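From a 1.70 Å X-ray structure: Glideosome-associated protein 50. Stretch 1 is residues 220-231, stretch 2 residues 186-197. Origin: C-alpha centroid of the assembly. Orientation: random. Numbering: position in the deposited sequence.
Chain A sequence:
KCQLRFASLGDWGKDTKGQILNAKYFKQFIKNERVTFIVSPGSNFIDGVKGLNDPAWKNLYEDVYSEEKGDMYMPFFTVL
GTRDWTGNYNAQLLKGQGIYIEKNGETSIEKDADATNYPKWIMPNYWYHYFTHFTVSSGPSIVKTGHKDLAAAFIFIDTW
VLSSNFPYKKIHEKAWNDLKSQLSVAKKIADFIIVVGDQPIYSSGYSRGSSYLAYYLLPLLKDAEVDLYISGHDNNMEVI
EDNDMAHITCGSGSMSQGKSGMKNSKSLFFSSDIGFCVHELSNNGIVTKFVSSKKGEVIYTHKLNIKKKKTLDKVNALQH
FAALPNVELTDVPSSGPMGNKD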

# COMPACT_ATOMS: atom_id res chain seq x y z
N LEU A 220 -8.83 5.25 14.55
CA LEU A 220 -7.79 6.23 14.21
C LEU A 220 -7.92 6.75 12.78
O LEU A 220 -7.70 7.93 12.52
CB LEU A 220 -6.39 5.63 14.39
CG LEU A 220 -6.00 5.12 15.78
CD1 LEU A 220 -4.61 4.52 15.73
CD2 LEU A 220 -6.07 6.21 16.84
N LEU A 221 -8.27 5.86 11.86
CA LEU A 221 -8.44 6.24 10.46
C LEU A 221 -9.65 7.16 10.28
O LEU A 221 -9.58 8.15 9.56
CB LEU A 221 -8.59 5.00 9.57
CG LEU A 221 -7.47 3.96 9.61
CD1 LEU A 221 -7.79 2.84 8.62
CD2 LEU A 221 -6.10 4.56 9.31
N LYS A 222 -10.74 6.84 10.96
CA LYS A 222 -11.96 7.65 10.89
C LYS A 222 -11.74 9.02 11.54
O LYS A 222 -12.18 10.03 10.99
CB LYS A 222 -13.14 6.94 11.56
CG LYS A 222 -13.75 5.82 10.73
CD LYS A 222 -14.88 5.13 11.49
CE LYS A 222 -15.49 3.99 10.69
NZ LYS A 222 -16.35 3.12 11.54
N ASP A 223 -11.05 9.05 12.67
CA ASP A 223 -10.75 10.31 13.36
C ASP A 223 -9.94 11.25 12.46
O ASP A 223 -10.14 12.47 12.50
CB ASP A 223 -9.99 10.05 14.66
CG ASP A 223 -9.48 11.33 15.31
OD1 ASP A 223 -10.31 12.07 15.90
OD2 ASP A 223 -8.27 11.61 15.21
N ALA A 224 -9.04 10.68 11.66
CA ALA A 224 -8.20 11.46 10.74
C ALA A 224 -8.82 11.68 9.35
O ALA A 224 -8.20 12.31 8.50
CB ALA A 224 -6.83 10.81 10.60
N GLU A 225 -10.04 11.19 9.13
CA GLU A 225 -10.74 11.34 7.85
C GLU A 225 -9.94 10.78 6.67
O GLU A 225 -9.85 11.39 5.60
CB GLU A 225 -11.12 12.80 7.60
CG GLU A 225 -12.00 13.42 8.67
CD GLU A 225 -12.64 14.71 8.21
OE1 GLU A 225 -13.53 14.64 7.33
OE2 GLU A 225 -12.25 15.78 8.71
N VAL A 226 -9.35 9.60 6.89
CA VAL A 226 -8.60 8.91 5.86
C VAL A 226 -9.50 8.59 4.67
O VAL A 226 -10.67 8.23 4.83
CB VAL A 226 -7.97 7.62 6.45
CG1 VAL A 226 -7.50 6.66 5.36
CG2 VAL A 226 -6.83 8.00 7.41
N ASP A 227 -8.94 8.72 3.47
CA ASP A 227 -9.69 8.50 2.24
C ASP A 227 -9.73 7.03 1.84
O ASP A 227 -10.80 6.47 1.59
CB ASP A 227 -9.08 9.34 1.11
CG ASP A 227 -9.21 10.83 1.36
OD1 ASP A 227 -10.35 11.35 1.32
OD2 ASP A 227 -8.17 11.48 1.61
N LEU A 228 -8.54 6.41 1.78
CA LEU A 228 -8.37 5.03 1.34
C LEU A 228 -7.50 4.24 2.30
O LEU A 228 -6.44 4.72 2.72
CB LEU A 228 -7.65 4.98 -0.01
CG LEU A 228 -8.38 4.99 -1.35
CD1 LEU A 228 -9.35 6.13 -1.47
CD2 LEU A 228 -7.32 5.04 -2.44
N TYR A 229 -7.92 3.02 2.63
CA TYR A 229 -7.01 2.04 3.21
C TYR A 229 -6.86 0.93 2.18
O TYR A 229 -7.81 0.24 1.86
CB TYR A 229 -7.52 1.47 4.55
CG TYR A 229 -6.65 0.35 5.09
CD1 TYR A 229 -5.27 0.50 5.19
CD2 TYR A 229 -7.19 -0.87 5.47
CE1 TYR A 229 -4.46 -0.51 5.66
CE2 TYR A 229 -6.38 -1.90 5.96
CZ TYR A 229 -5.01 -1.72 6.04
OH TYR A 229 -4.19 -2.72 6.51
N ILE A 230 -5.65 0.82 1.63
CA ILE A 230 -5.33 -0.16 0.59
C ILE A 230 -4.59 -1.33 1.22
O ILE A 230 -3.54 -1.15 1.85
CB ILE A 230 -4.45 0.47 -0.53
CG1 ILE A 230 -5.09 1.76 -1.07
CG2 ILE A 230 -4.20 -0.56 -1.65
CD1 ILE A 230 -4.20 2.56 -2.06
N SER A 231 -5.15 -2.53 1.09
CA SER A 231 -4.56 -3.72 1.68
C SER A 231 -4.48 -4.83 0.64
O SER A 231 -4.92 -4.68 -0.50
CB SER A 231 -5.39 -4.15 2.89
OG SER A 231 -6.72 -4.40 2.51
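Stretch 2, residues 186-197: AKKIADFIIVVG

Stretch 2 lies beside stretch 1 as a parallel β-strand, a contact that runs from a salt bridge between the preceding helices to a ladder of backbone hydrogen bonds. In stretch 2 the last helical turn covers 186-189, Ala 190 leaves helical geometry, and residues 192-196 are extended; strands 192-196 and 228-231 run in the same direction, crossing at -20° with a closest axial approach of 4.7 Å. The register pairs Leu 228 with Ile 194, Tyr 229 with Val 195 and Ile 230 with Val 196, at CA-CA distances of 4.9, 4.7 and 4.8 Å. In the usual parallel pattern, Val 195 bonds to the residues either side of its partner Tyr 229, and Ile 230 to those either side of Val 196: Val 195 N donates to Leu 228 O (2.9 Å), Val 195 O accepts from Ile 230 N (2.8 Å), and Gly 197 N donates to Ile 230 O (3.0 Å). Ahead of the ladder, Asp 227 grips Ile 193 twice, its backbone N donating to Ile 193 O and its carboxylate OD2 accepting from Ile 193 N, both at 2.9 Å. A water O bridges Asp 227 OD1 (2.7 Å) and Asp 191 O (2.9 Å). On one face Ile 194 CG2 meets Ile 230 CD1 at 3.7 Å; on the other, Val 195 CG1 lies 3.7 Å from Tyr 229 CD1, and Val 195 CG2 reaches Leu 221 CD2 at 3.9 Å. Ile 193 CG2 packs on Val 226 CG2 (3.8 Å). Gly 197 leaves room for the tyrosine: an ideal CB there would lie 2.7 Å from Tyr 229 OH, a clash. At the helix ends, Lys 187 CG rests 3.5 Å from Ala 224 CA, while Lys 187 NZ extends to Asp 223 OD2 in a 2.9 Å salt bridge. Together the stretches bury 721 Å², both sides summed.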

# COMPACT_ATOMS: atom_id res chain seq x y z
N ALA A 186 -1.10 14.43 9.41
CA ALA A 186 -1.83 14.37 8.14
C ALA A 186 -3.15 15.13 8.21
O ALA A 186 -3.53 15.80 7.25
CB ALA A 186 -2.07 12.91 7.73
N LYS A 187 -3.83 15.03 9.35
CA LYS A 187 -5.07 15.79 9.62
C LYS A 187 -4.92 17.29 9.43
O LYS A 187 -5.86 17.97 9.01
CB LYS A 187 -5.53 15.57 11.07
CG LYS A 187 -6.27 14.29 11.30
CD LYS A 187 -6.35 13.94 12.78
CE LYS A 187 -7.35 14.82 13.51
NZ LYS A 187 -7.49 14.38 14.93
N LYS A 188 -3.74 17.80 9.76
CA LYS A 188 -3.47 19.23 9.72
C LYS A 188 -2.96 19.73 8.37
O LYS A 188 -3.11 20.91 8.06
CB LYS A 188 -2.47 19.59 10.82
CG LYS A 188 -2.95 19.33 12.24
CD LYS A 188 -3.97 20.36 12.69
CE LYS A 188 -4.00 20.52 14.20
NZ LYS A 188 -4.90 21.63 14.63
N ILE A 189 -2.33 18.86 7.57
CA ILE A 189 -1.65 19.34 6.35
C ILE A 189 -1.97 18.60 5.04
O ILE A 189 -1.54 19.05 3.98
CB ILE A 189 -0.11 19.39 6.55
CG1 ILE A 189 0.49 17.99 6.66
CG2 ILE A 189 0.24 20.24 7.78
CD1 ILE A 189 2.01 18.00 6.82
N ALA A 190 -2.72 17.51 5.10
CA ALA A 190 -2.98 16.70 3.90
C ALA A 190 -4.43 16.77 3.43
O ALA A 190 -5.37 16.54 4.20
CB ALA A 190 -2.57 15.26 4.15
N ASP A 191 -4.61 17.05 2.14
CA ASP A 191 -5.93 17.06 1.51
C ASP A 191 -6.40 15.64 1.21
O ASP A 191 -7.61 15.37 1.16
CB ASP A 191 -5.88 17.89 0.23
CG ASP A 191 -5.38 19.30 0.48
OD1 ASP A 191 -6.17 20.14 0.97
OD2 ASP A 191 -4.19 19.55 0.22
N PHE A 192 -5.43 14.75 1.01
CA PHE A 192 -5.67 13.32 0.80
C PHE A 192 -4.81 12.51 1.77
O PHE A 192 -3.63 12.81 1.95
CB PHE A 192 -5.28 12.92 -0.63
CG PHE A 192 -6.05 13.62 -1.71
CD1 PHE A 192 -5.48 14.67 -2.42
CD2 PHE A 192 -7.33 13.22 -2.03
CE1 PHE A 192 -6.19 15.30 -3.44
CE2 PHE A 192 -8.05 13.85 -3.04
CZ PHE A 192 -7.48 14.89 -3.74
N ILE A 193 -5.39 11.48 2.36
CA ILE A 193 -4.63 10.56 3.23
C ILE A 193 -4.93 9.13 2.79
O ILE A 193 -6.09 8.72 2.74
CB ILE A 193 -4.99 10.73 4.73
CG1 ILE A 193 -4.86 12.19 5.16
CG2 ILE A 193 -4.08 9.86 5.59
CD1 ILE A 193 -5.40 12.46 6.55
N ILE A 194 -3.86 8.41 2.45
CA ILE A 194 -3.93 7.05 1.95
C ILE A 194 -3.06 6.17 2.83
O ILE A 194 -1.89 6.46 3.05
CB ILE A 194 -3.42 6.96 0.48
CG1 ILE A 194 -4.30 7.82 -0.45
CG2 ILE A 194 -3.40 5.50 -0.02
CD1 ILE A 194 -3.85 9.27 -0.53
N VAL A 195 -3.64 5.09 3.35
CA VAL A 195 -2.90 4.16 4.18
C VAL A 195 -2.75 2.84 3.42
O VAL A 195 -3.68 2.41 2.72
CB VAL A 195 -3.61 3.94 5.53
CG1 VAL A 195 -2.83 2.98 6.42
CG2 VAL A 195 -3.83 5.29 6.26
N VAL A 196 -1.57 2.23 3.53
CA VAL A 196 -1.23 1.01 2.80
C VAL A 196 -0.72 -0.03 3.79
O VAL A 196 0.16 0.27 4.60
CB VAL A 196 -0.10 1.30 1.76
CG1 VAL A 196 0.32 0.02 1.04
CG2 VAL A 196 -0.55 2.36 0.76
N GLY A 197 -1.27 -1.25 3.74
CA GLY A 197 -0.87 -2.31 4.65
C GLY A 197 -1.13 -3.68 4.05
O GLY A 197 -1.53 -3.80 2.88
O HOH W 1 -10.06 13.96 0.65